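Local coordinates for protein endoglucanase E (Clostridium thermocellum, PDB 2WAO) that binds cello-oligosaccharide in the pocket of its C-terminal family 2 carbohydrate esterase region, which probably deacetylates polysaccharides, and is classed as an endo-1,4-beta-glucanase, at residues 303-306 with 307-311; 133-136 with 137-140; 155-158 with 159-162; 268-271 with 272-275; 189-192 with 193-196. All blocks are in the same frame, centred on the assembly; numbering follows the deposited sequence.

In the fold
All five contacts are local turns, caps or helix turns within the GDSL-type esterase part of the chain. Contacts 1 and 2 are buried, have centres 8 Å apart and share the sugar pocket: loop 303-311 and the turn that follows helix 131-134 both touch the glucose of chain B, with aromatic rings doing much of the work. Contact 3, also buried, touches contact 2 and starts helix 158-165, so its chemistry is that of an N-cap. Contact 5 starts a second helix, 192-195, but is partly exposed and uses water and charge. Contact 4, about 24 Å from the chain's centre, lies within helix 266-285, polar on one side and apolar on another.

Contact 1 of 5, residues 303-306 with 307-311; sequences TGYG and EDWHP. With BGC (beta-D-glucopyranose), chain B; BGC (beta-D-glucopyranose), chain C; BGC (beta-D-glucopyranose), chain D; BGC (beta-D-glucopyranose), chain E.
Tyr305 and Trp309 stand side by side and point the same way, yet their rings are far from parallel. In both, CG is anti to the carbonyl carbon; in Trp309 (chi1 -59°) this brings the indole back toward the tyrosine. Its six-membered ring turns an edge toward a face of the phenol; centroids 5.0 Å apart and planes at 62° identify an edge-to-face (T-shaped) pair. Trp309 CE3 makes the closest approach, 3.7 Å from Tyr305 CE1, and lies above the phenol toward its rim. A face of the indole is in turn laid against the glucose of chain E, whose O5 is 3.5 Å from Trp309 CE3, while Trp309 CZ3 touches the glucose of chain D.

Below the rings the chain closes on itself. Gly306 N donates to His310 O over 2.7 Å, with an angle at hydrogen of 160°, whereas the bond from Trp309 N to Gly306 O is weak. Glu307 O accepts from both His310 N and His310 ND1, the latter at 3.0 Å, which limits the rotation of the imidazole. At its other nitrogen, His310 NE2 meets O6 of the chain B glucose, 3.3 Å away, where either atom could be the donor. Tyr136 stacks on the imidazole and its hydroxyl bonds to Asp308.

Asp308, Trp309 and His310 thus line the glycan pocket, and their loop is consistent with the histidine-bearing block of GDSL (SGNH) esterases.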
# COMPACT_ATOMS: atom_id res chain seq x y z
N THR A 303 -13.44 -4.33 17.56
CA THR A 303 -12.09 -3.77 17.39
C THR A 303 -12.11 -2.29 16.97
O THR A 303 -11.12 -1.77 16.40
CB THR A 303 -11.22 -4.59 16.41
OG1 THR A 303 -11.96 -4.78 15.18
CG2 THR A 303 -10.85 -5.95 17.05
N GLY A 304 -13.21 -1.64 17.26
CA GLY A 304 -13.41 -0.20 16.96
C GLY A 304 -13.45 0.08 15.47
O GLY A 304 -13.59 -0.85 14.65
N TYR A 305 -13.39 1.36 15.11
CA TYR A 305 -13.50 1.81 13.71
C TYR A 305 -12.69 3.07 13.53
O TYR A 305 -12.56 3.87 14.46
CB TYR A 305 -14.92 2.23 13.34
CG TYR A 305 -15.95 1.16 13.36
CD1 TYR A 305 -16.03 0.22 12.32
CD2 TYR A 305 -16.86 1.09 14.42
CE1 TYR A 305 -17.06 -0.79 12.35
CE2 TYR A 305 -17.84 0.11 14.47
CZ TYR A 305 -17.94 -0.81 13.44
OH TYR A 305 -18.93 -1.77 13.54
N GLY A 306 -12.20 3.27 12.30
CA GLY A 306 -11.56 4.53 11.95
C GLY A 306 -12.53 5.41 11.18
O GLY A 306 -13.74 5.15 11.15
N GLU A 307 -11.98 6.41 10.48
CA GLU A 307 -12.80 7.39 9.78
C GLU A 307 -13.69 6.72 8.78
O GLU A 307 -13.27 5.74 8.14
CB GLU A 307 -11.89 8.44 9.09
CG GLU A 307 -11.16 9.33 10.11
CD GLU A 307 -10.17 10.30 9.45
OE1 GLU A 307 -9.81 10.07 8.28
OE2 GLU A 307 -9.76 11.30 10.12
N ASP A 308 -14.94 7.18 8.69
CA ASP A 308 -15.89 6.63 7.72
C ASP A 308 -16.06 5.10 7.79
O ASP A 308 -16.29 4.47 6.76
CB ASP A 308 -15.55 7.11 6.28
CG ASP A 308 -15.85 8.59 6.08
OD1 ASP A 308 -16.85 9.07 6.68
OD2 ASP A 308 -15.09 9.27 5.34
N TRP A 309 -15.98 4.54 9.01
CA TRP A 309 -16.07 3.07 9.24
C TRP A 309 -14.92 2.26 8.66
O TRP A 309 -15.03 1.02 8.59
CB TRP A 309 -17.36 2.50 8.64
CG TRP A 309 -18.64 3.10 9.15
CD1 TRP A 309 -19.14 4.33 8.88
CD2 TRP A 309 -19.61 2.45 9.99
NE1 TRP A 309 -20.35 4.51 9.51
CE2 TRP A 309 -20.66 3.36 10.20
CE3 TRP A 309 -19.66 1.19 10.60
CZ2 TRP A 309 -21.76 3.06 10.99
CZ3 TRP A 309 -20.77 0.88 11.39
CH2 TRP A 309 -21.80 1.81 11.57
N HIS A 310 -13.84 2.91 8.20
CA HIS A 310 -12.71 2.10 7.70
C HIS A 310 -12.00 1.39 8.87
O HIS A 310 -12.21 1.75 10.08
CB HIS A 310 -11.77 2.98 6.87
CG HIS A 310 -12.38 3.40 5.57
ND1 HIS A 310 -13.40 4.31 5.51
CD2 HIS A 310 -12.17 2.98 4.30
CE1 HIS A 310 -13.77 4.48 4.24
NE2 HIS A 310 -13.03 3.70 3.49
N PRO A 311 -11.16 0.37 8.55
CA PRO A 311 -10.60 -0.41 9.68
C PRO A 311 -9.69 0.38 10.64
O PRO A 311 -8.89 1.19 10.21
CB PRO A 311 -9.85 -1.56 8.99
CG PRO A 311 -10.54 -1.70 7.63
CD PRO A 311 -10.83 -0.25 7.25
C2 BGC B . -16.81 7.79 2.43
C3 BGC B . -16.36 8.40 1.11
C4 BGC B . -15.14 7.64 0.58
C5 BGC B . -15.49 6.14 0.48
C6 BGC B . -14.39 5.25 -0.12
C1 BGC B . -17.04 6.30 2.26
O2 BGC B . -17.97 8.48 2.90
O3 BGC B . -16.02 9.78 1.31
O4 BGC B . -15.03 8.15 -0.65
O5 BGC B . -15.87 5.67 1.78
O6 BGC B . -13.23 5.34 0.69
C2 BGC C . -18.60 2.16 3.50
C3 BGC C . -17.59 3.29 3.30
C4 BGC C . -18.26 4.65 3.44
C5 BGC C . -19.03 4.75 4.76
C6 BGC C . -19.88 6.02 4.70
C1 BGC C . -19.36 2.36 4.83
O2 BGC C . -17.96 0.90 3.50
O3 BGC C . -16.99 3.16 2.03
O4 BGC C . -17.41 5.68 3.48
O5 BGC C . -19.94 3.65 4.95
O6 BGC C . -20.57 6.00 5.91
C2 BGC D . -22.00 -4.24 10.53
C3 BGC D . -21.70 -2.77 10.24
C4 BGC D . -22.68 -2.20 9.22
C5 BGC D . -24.12 -2.56 9.58
C6 BGC D . -25.09 -2.06 8.51
C1 BGC D . -23.49 -4.45 10.79
O1 BGC D . -23.75 -5.83 10.95
O2 BGC D . -21.26 -4.66 11.65
O3 BGC D . -20.39 -2.64 9.75
O4 BGC D . -22.62 -1.21 9.11
O5 BGC D . -24.24 -3.96 9.70
O6 BGC D . -26.29 -2.78 8.59
C2 BGC E . -22.62 0.75 7.70
C3 BGC E . -22.14 1.23 6.33
C4 BGC E . -20.65 0.91 6.13
C5 BGC E . -20.23 -0.49 6.61
C6 BGC E . -18.71 -0.65 6.67
C1 BGC E . -22.16 -0.69 7.88
O2 BGC E . -24.02 0.77 7.69
O3 BGC E . -22.38 2.62 6.26
O4 BGC E . -20.40 1.41 4.91
O5 BGC E . -20.76 -0.73 7.90
O6 BGC E . -18.29 -1.79 7.43

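Contact 2 of 5, residues 133-136 with 137-140; sequences TCAY and GNEG. With BGC (beta-D-glucopyranose), chain B; BGC (beta-D-glucopyranose), chain F.
Ala135 and Asn138 are the ends of a type II beta turn that follows a Schellman motif, the stop signal of helix 131-134. The evidence is the positive phi of Ala135 (62°), with two bonds back into the last helical turn, and then the bond from Asn138 N to Ala135 O, 3.1 Å long. Gly137, the third residue of the turn, also has a positive phi.

The side chain of Asn138 folds back over the turn. Its CB lies 3.5 Å from Ala135 O. With chi1 at 76°, CG is placed between the backbone N and the carbonyl carbon and comes 3.6 Å from Ala135 CB. At the tip the amide divides its tasks. OD1 passes 3.2 Å from Ala135 O, a pair of acceptors that cannot bond to each other, and takes its hydrogen bond from Asn153 N instead. ND2 rests 3.4 Å from Ala135 CB and makes a weak hydrogen bond to Met156 O. Both ends of this buried amide thus have partners in the loop ahead of helix 158-165.

Tyr136, between the two, also meets Phe147 in the glycan pocket. Its CG, anti to the backbone N (chi1 -180°), carries the ring away from the turn and brings CE1 to the sugars: Tyr136 CE1 lies 3.5 Å from O6 of the chain B glucose and 4.0 Å from C6 of the chain F glucose.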
# COMPACT_ATOMS: atom_id res chain seq x y z
N THR A 133 -6.52 -0.84 1.78
CA THR A 133 -5.04 -1.00 1.68
C THR A 133 -4.25 0.28 1.78
O THR A 133 -3.12 0.28 2.28
CB THR A 133 -4.55 -2.15 0.70
OG1 THR A 133 -3.39 -1.84 -0.11
CG2 THR A 133 -5.57 -2.91 0.10
N CYS A 134 -4.89 1.38 1.44
CA CYS A 134 -4.39 2.74 1.76
C CYS A 134 -4.35 3.04 3.28
O CYS A 134 -3.68 3.99 3.70
CB CYS A 134 -5.30 3.79 1.07
SG CYS A 134 -5.07 3.83 -0.73
N ALA A 135 -5.09 2.25 4.08
CA ALA A 135 -5.28 2.49 5.52
C ALA A 135 -5.98 3.85 5.77
O ALA A 135 -5.69 4.51 6.78
CB ALA A 135 -3.95 2.46 6.30
N TYR A 136 -6.85 4.26 4.83
CA TYR A 136 -7.79 5.39 5.03
C TYR A 136 -8.33 5.37 6.48
O TYR A 136 -8.92 4.37 6.95
CB TYR A 136 -8.94 5.19 4.04
CG TYR A 136 -10.09 6.19 3.98
CD1 TYR A 136 -10.45 6.75 2.74
CD2 TYR A 136 -10.87 6.48 5.10
CE1 TYR A 136 -11.50 7.60 2.64
CE2 TYR A 136 -11.97 7.41 5.00
CZ TYR A 136 -12.28 7.90 3.76
OH TYR A 136 -13.36 8.74 3.61
N GLY A 137 -8.08 6.47 7.18
CA GLY A 137 -8.76 6.71 8.47
C GLY A 137 -8.29 5.86 9.64
O GLY A 137 -8.94 5.89 10.71
N ASN A 138 -7.21 5.10 9.46
CA ASN A 138 -6.85 4.08 10.48
C ASN A 138 -6.39 4.66 11.83
O ASN A 138 -6.43 3.96 12.87
CB ASN A 138 -5.95 2.95 9.93
CG ASN A 138 -4.50 3.39 9.77
OD1 ASN A 138 -4.23 4.58 9.68
ND2 ASN A 138 -3.56 2.41 9.70
N GLU A 139 -6.02 5.95 11.86
CA GLU A 139 -5.68 6.59 13.15
C GLU A 139 -6.82 7.47 13.69
O GLU A 139 -6.70 8.10 14.78
CB GLU A 139 -4.34 7.33 13.06
CG GLU A 139 -3.21 6.36 12.74
CD GLU A 139 -1.83 6.94 12.94
OE1 GLU A 139 -1.64 8.16 12.76
OE2 GLU A 139 -0.93 6.15 13.30
N GLY A 140 -7.94 7.52 12.97
CA GLY A 140 -9.17 8.00 13.59
C GLY A 140 -9.82 6.92 14.43
O GLY A 140 -9.59 5.70 14.23
C2 BGC B . -16.81 7.79 2.43
C3 BGC B . -16.36 8.40 1.11
C4 BGC B . -15.14 7.64 0.58
C5 BGC B . -15.49 6.14 0.48
C6 BGC B . -14.39 5.25 -0.12
C1 BGC B . -17.04 6.30 2.26
O2 BGC B . -17.97 8.48 2.90
O3 BGC B . -16.02 9.78 1.31
O4 BGC B . -15.03 8.15 -0.65
O5 BGC B . -15.87 5.67 1.78
O6 BGC B . -13.23 5.34 0.69
C2 BGC F . -13.68 8.80 -2.56
C3 BGC F . -12.31 9.37 -2.93
C4 BGC F . -11.88 10.48 -1.97
C5 BGC F . -11.90 9.92 -0.56
C6 BGC F . -11.36 10.92 0.48
C1 BGC F . -13.71 8.49 -1.07
O2 BGC F . -14.00 7.65 -3.32
O3 BGC F . -12.29 9.77 -4.29
O4 BGC F . -10.56 10.88 -2.26
O5 BGC F . -13.26 9.61 -0.32
O6 BGC F . -12.37 11.83 0.85

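Contact 3 of 5, residues 155-158 with 159-162; sequences YMSY and AAIT
Ser157 and Ile161 mark the first full turn of helix 158-165: Ile161 N donates to Ser157 O at 3.0 Å, with an angle of 161° at the hydrogen, and Ser157 itself is the N-cap. Its hydroxyl, in the conformer described here (a second one is modelled), is held between the backbone N and the carbonyl carbon by a chi1 of 73°. There OG faces the helix start and accepts from Ala160 N, also at 3.0 Å, while it bonds to Ser154 O as well.

One residue on, Tyr158 O is gripped twice by Thr162. Thr162 OG1 donates to it over 2.7 Å and Thr162 N over 2.9 Å, and the two come from opposite faces of the carbonyl plane. The threonine hydroxyl is thus folded back on its own helix.

Apolar groups flank these bonds. Met156, the residue before the cap, curls so that its CE meets Ile161 CD1 at 4.1 Å, the pairing known as a hydrophobic staple. The Tyr158 ring turns a face to the next residue, with Ala159 CB 4.3 Å above its centre, and the side chain also touches Ile132 and Thr133 of helix 131-134. Ala160 CB rests 3.3 Å from Tyr155 O, whose hydrogen bond comes from Arg164.

Ala160 N (in this serine conformer), Ile161 N and Thr162 N thus all find acceptors within the first turn; with a carbonyl that accepts twice and an apolar clasp, this is consistent with the helix beginning here.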
# COMPACT_ATOMS: atom_id res chain seq x y z
N TYR A 155 1.74 2.93 7.18
CA TYR A 155 2.77 2.14 7.90
C TYR A 155 2.09 1.10 8.78
O TYR A 155 2.67 0.04 9.05
CB TYR A 155 3.65 3.05 8.79
CG TYR A 155 4.90 2.35 9.36
CD1 TYR A 155 6.00 2.08 8.54
CD2 TYR A 155 4.95 1.95 10.71
CE1 TYR A 155 7.13 1.48 9.04
CE2 TYR A 155 6.08 1.33 11.23
CZ TYR A 155 7.17 1.12 10.39
OH TYR A 155 8.29 0.52 10.88
N MET A 156 0.86 1.39 9.23
CA MET A 156 0.09 0.45 10.08
C MET A 156 -1.11 -0.17 9.30
O MET A 156 -2.14 -0.55 9.88
CB MET A 156 -0.32 1.09 11.41
CG MET A 156 0.89 1.41 12.34
SD MET A 156 1.86 -0.07 12.72
CE MET A 156 0.74 -0.93 13.81
N SER A 157 -0.98 -0.23 7.96
CA SER A 157 -1.93 -0.99 7.15
C SER A 157 -1.64 -2.48 7.33
O SER A 157 -0.50 -2.88 7.66
CB SER A 157 -1.80 -0.64 5.67
OG SER A 157 -0.62 -1.19 5.13
N TYR A 158 -2.67 -3.30 7.12
CA TYR A 158 -2.45 -4.77 7.19
C TYR A 158 -1.34 -5.15 6.22
O TYR A 158 -0.60 -6.13 6.47
CB TYR A 158 -3.72 -5.55 6.86
CG TYR A 158 -4.09 -5.50 5.40
CD1 TYR A 158 -3.75 -6.55 4.54
CD2 TYR A 158 -4.76 -4.37 4.87
CE1 TYR A 158 -4.05 -6.50 3.20
CE2 TYR A 158 -5.07 -4.31 3.50
CZ TYR A 158 -4.72 -5.38 2.69
OH TYR A 158 -4.97 -5.37 1.35
N ALA A 159 -1.25 -4.45 5.08
CA ALA A 159 -0.27 -4.75 4.07
C ALA A 159 1.17 -4.50 4.57
O ALA A 159 2.08 -5.36 4.42
CB ALA A 159 -0.55 -3.94 2.82
N ALA A 160 1.40 -3.34 5.20
CA ALA A 160 2.75 -3.01 5.68
C ALA A 160 3.15 -3.92 6.83
O ALA A 160 4.32 -4.36 6.96
CB ALA A 160 2.82 -1.57 6.14
N ILE A 161 2.18 -4.24 7.67
CA ILE A 161 2.48 -5.03 8.85
C ILE A 161 2.83 -6.49 8.38
O ILE A 161 3.81 -7.13 8.88
CB ILE A 161 1.24 -5.07 9.78
CG1 ILE A 161 0.94 -3.68 10.39
CG2 ILE A 161 1.46 -6.15 10.90
CD1 ILE A 161 -0.49 -3.62 11.00
N THR A 162 2.05 -6.99 7.41
CA THR A 162 2.28 -8.35 6.81
C THR A 162 3.70 -8.39 6.17
O THR A 162 4.45 -9.34 6.37
CB THR A 162 1.16 -8.66 5.76
OG1 THR A 162 -0.10 -8.79 6.44
CG2 THR A 162 1.44 -9.98 4.99

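Contact 4 of 5, residues 268-271 with 272-275; sequences GLDL and CRSY
Asp270 O accepts from two donors, Ser274 N at 2.9 Å and a water at 2.8 Å, in the first half of helix 266-285, the crossover helix of a beta-alpha-beta unit between strands 255-260 and 291-295. Its neighbours follow the regular i to i+4 pattern, as in the bond from Tyr275 N to Leu271 O (2.8 Å, 161° at the hydrogen).

On the polar side Asp270 and Arg273 run alongside each other. The arginine chain is extended through chi2 and bends at chi3 (43°), bringing the guanidinium edge to the acid; the salt bridge joins Asp270 OD1 to Arg273 NH2, with the two planes 42° apart. Its modelled length is doubtfully short, and Arg273 has two conformers, so only the pairing should be relied on. In this conformer the water on Asp270 O also accepts from Arg273 NE, 3.2 Å away, and Arg273 NH1 passes 3.8 Å from Leu269 CG while forming a salt bridge with a second acid, Glu295.

On an apolar side Tyr275 packs against helix 233-250 and Phe226. Leu271 points the same way, with Leu271 CD2 3.9 Å from Tyr275 CZ. The phenol covers the backbone: Leu271 O lies 3.2 Å above the ring plane, off its centre and next to Tyr275 CG.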
# COMPACT_ATOMS: atom_id res chain seq x y z
N GLY A 268 -24.26 -7.50 0.15
CA GLY A 268 -23.09 -7.08 -0.60
C GLY A 268 -21.90 -7.97 -0.28
O GLY A 268 -21.16 -8.36 -1.20
N LEU A 269 -21.72 -8.31 0.99
CA LEU A 269 -20.68 -9.25 1.37
C LEU A 269 -20.94 -10.63 0.83
O LEU A 269 -20.01 -11.24 0.31
CB LEU A 269 -20.51 -9.31 2.91
CG LEU A 269 -19.55 -10.41 3.39
CD1 LEU A 269 -18.15 -10.28 2.85
CD2 LEU A 269 -19.50 -10.38 4.92
N ASP A 270 -22.17 -11.15 0.94
CA ASP A 270 -22.41 -12.50 0.42
C ASP A 270 -22.11 -12.56 -1.11
O ASP A 270 -21.52 -13.51 -1.59
CB ASP A 270 -23.84 -13.01 0.72
CG ASP A 270 -24.09 -13.18 2.20
OD1 ASP A 270 -23.10 -13.37 2.97
OD2 ASP A 270 -25.29 -13.09 2.61
N LEU A 271 -22.58 -11.57 -1.87
CA LEU A 271 -22.39 -11.54 -3.32
C LEU A 271 -20.90 -11.40 -3.64
O LEU A 271 -20.38 -12.15 -4.48
CB LEU A 271 -23.19 -10.41 -3.98
CG LEU A 271 -24.73 -10.51 -4.04
CD1 LEU A 271 -25.34 -9.19 -4.46
CD2 LEU A 271 -25.11 -11.67 -4.97
N CYS A 272 -20.21 -10.46 -2.99
CA CYS A 272 -18.76 -10.32 -3.22
C CYS A 272 -18.01 -11.66 -2.94
O CYS A 272 -17.19 -12.12 -3.75
CB CYS A 272 -18.17 -9.16 -2.41
SG CYS A 272 -16.56 -8.67 -3.10
N ARG A 273 -18.31 -12.29 -1.80
CA ARG A 273 -17.72 -13.58 -1.50
C ARG A 273 -18.04 -14.61 -2.58
O ARG A 273 -17.15 -15.30 -3.04
CB ARG A 273 -18.17 -14.07 -0.12
CG ARG A 273 -17.45 -15.36 0.36
CD ARG A 273 -17.79 -15.63 1.86
NE ARG A 273 -19.20 -15.43 2.13
CZ ARG A 273 -19.72 -14.70 3.12
NH1 ARG A 273 -18.98 -14.09 4.04
NH2 ARG A 273 -21.03 -14.63 3.19
N SER A 274 -19.31 -14.70 -2.97
CA SER A 274 -19.70 -15.65 -4.01
C SER A 274 -18.90 -15.38 -5.31
O SER A 274 -18.37 -16.30 -5.91
CB SER A 274 -21.22 -15.52 -4.28
OG SER A 274 -21.61 -16.46 -5.27
N TYR A 275 -18.83 -14.12 -5.73
CA TYR A 275 -18.20 -13.78 -7.03
C TYR A 275 -16.68 -14.01 -7.03
O TYR A 275 -16.16 -14.65 -7.96
CB TYR A 275 -18.52 -12.34 -7.46
CG TYR A 275 -19.98 -12.02 -7.67
CD1 TYR A 275 -20.98 -13.01 -7.62
CD2 TYR A 275 -20.36 -10.70 -7.88
CE1 TYR A 275 -22.33 -12.66 -7.78
CE2 TYR A 275 -21.70 -10.35 -8.03
CZ TYR A 275 -22.66 -11.35 -8.01
OH TYR A 275 -23.99 -10.96 -8.16
O HOH W 1 -21.59 -15.76 0.07

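Contact 5 of 5, residues 189-192 with 193-196; sequences GPLI and MDRY
The guanidinium of Arg195 lies with one face against Pro190, whose CG stands 3.5 Å above the plane, offset toward the rim. Pro190 CD, at 3.6 Å from Arg195 NH2, extends the same packing, so this is apolar covering of a flat cation by a proline ring. Trp175 adds a cation-pi contact with the same group. Arg195 NE donates to a water 2.9 Å away, and that water donates in turn to Pro190 O, tying the arginine to the loop through both its face and its NE.

Leu191, the N-cap of helix 192-195, has no hydroxyl or carboxylate to offer the helix, but its backbone is well bonded. Asp194, three residues on, swings its carboxylate back (chi1 -54°), and OD2 accepts from Leu191 N at 2.8 Å with an almost linear 178° at the hydrogen. The donor meets OD2 on the anti side, 26° out of the carboxylate plane. This is one half of a capping box, the half made by the side chain of the third helical residue.

Both first carbonyls accept twice. Leu191 O takes Asp194 N at 2.9 Å and, more loosely, Arg195 N at 3.3 Å; Ile192 O takes Arg195 N together with Tyr196 N. The pattern mixes i+3 with i+4 bonds, and the i+3 donors sit well above the carbonyl planes.

Behind the polar start, Ile192 and Tyr196 pack on Ile128 of strand 123-129, Met193 leans on Leu243 of helix 233-250, and the Tyr196 hydroxyl bonds to Glu126, so the short helix packs on both the parallel sheet and helix 233-250.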
# COMPACT_ATOMS: atom_id res chain seq x y z
N GLY A 189 -14.70 7.86 -12.81
CA GLY A 189 -13.26 7.95 -12.65
C GLY A 189 -12.58 6.70 -13.17
O GLY A 189 -13.24 5.68 -13.39
N PRO A 190 -11.24 6.76 -13.31
CA PRO A 190 -10.45 5.58 -13.64
C PRO A 190 -10.70 4.45 -12.63
O PRO A 190 -10.89 4.69 -11.45
CB PRO A 190 -9.00 6.09 -13.51
CG PRO A 190 -9.13 7.65 -13.77
CD PRO A 190 -10.42 7.98 -13.10
N LEU A 191 -10.69 3.22 -13.12
CA LEU A 191 -10.90 2.05 -12.26
C LEU A 191 -9.53 1.44 -12.01
O LEU A 191 -8.51 1.91 -12.56
CB LEU A 191 -11.86 1.08 -12.94
CG LEU A 191 -13.32 1.55 -13.14
CD1 LEU A 191 -14.12 0.56 -13.97
CD2 LEU A 191 -13.97 1.80 -11.76
N ILE A 192 -9.49 0.36 -11.23
CA ILE A 192 -8.17 -0.14 -10.83
C ILE A 192 -7.31 -0.49 -12.04
O ILE A 192 -6.09 -0.17 -12.07
CB ILE A 192 -8.29 -1.29 -9.77
CG1 ILE A 192 -6.86 -1.69 -9.28
CG2 ILE A 192 -9.08 -2.46 -10.35
CD1 ILE A 192 -6.24 -0.50 -8.40
N MET A 193 -7.88 -1.11 -13.08
CA MET A 193 -7.02 -1.54 -14.20
C MET A 193 -6.46 -0.37 -14.99
O MET A 193 -5.44 -0.51 -15.68
CB MET A 193 -7.72 -2.54 -15.11
CG MET A 193 -7.50 -4.02 -14.67
SD MET A 193 -5.86 -4.67 -15.08
CE MET A 193 -5.83 -4.42 -16.85
N ASP A 194 -7.12 0.79 -14.86
CA ASP A 194 -6.66 2.02 -15.50
C ASP A 194 -5.49 2.66 -14.74
O ASP A 194 -4.67 3.36 -15.34
CB ASP A 194 -7.79 3.05 -15.62
CG ASP A 194 -9.06 2.51 -16.33
OD1 ASP A 194 -8.93 1.81 -17.35
OD2 ASP A 194 -10.21 2.84 -15.86
N ARG A 195 -5.42 2.50 -13.42
CA ARG A 195 -4.35 3.17 -12.63
C ARG A 195 -3.14 2.25 -12.42
O ARG A 195 -2.01 2.71 -12.27
CB ARG A 195 -4.90 3.60 -11.27
CG ARG A 195 -6.12 4.59 -11.37
CD ARG A 195 -6.13 5.49 -10.21
NE ARG A 195 -7.24 6.44 -10.07
CZ ARG A 195 -7.22 7.69 -10.56
NH1 ARG A 195 -6.21 8.11 -11.33
NH2 ARG A 195 -8.25 8.50 -10.32
N TYR A 196 -3.43 0.95 -12.38
CA TYR A 196 -2.44 -0.09 -12.11
C TYR A 196 -1.13 0.02 -12.95
O TYR A 196 -0.09 -0.24 -12.38
CB TYR A 196 -3.06 -1.49 -12.25
CG TYR A 196 -2.14 -2.65 -11.95
CD1 TYR A 196 -1.49 -2.76 -10.71
CD2 TYR A 196 -1.91 -3.65 -12.90
CE1 TYR A 196 -0.63 -3.84 -10.43
CE2 TYR A 196 -1.07 -4.72 -12.62
CZ TYR A 196 -0.45 -4.82 -11.37
OH TYR A 196 0.43 -5.88 -11.12
O HOH W 2 -10.02 6.27 -9.30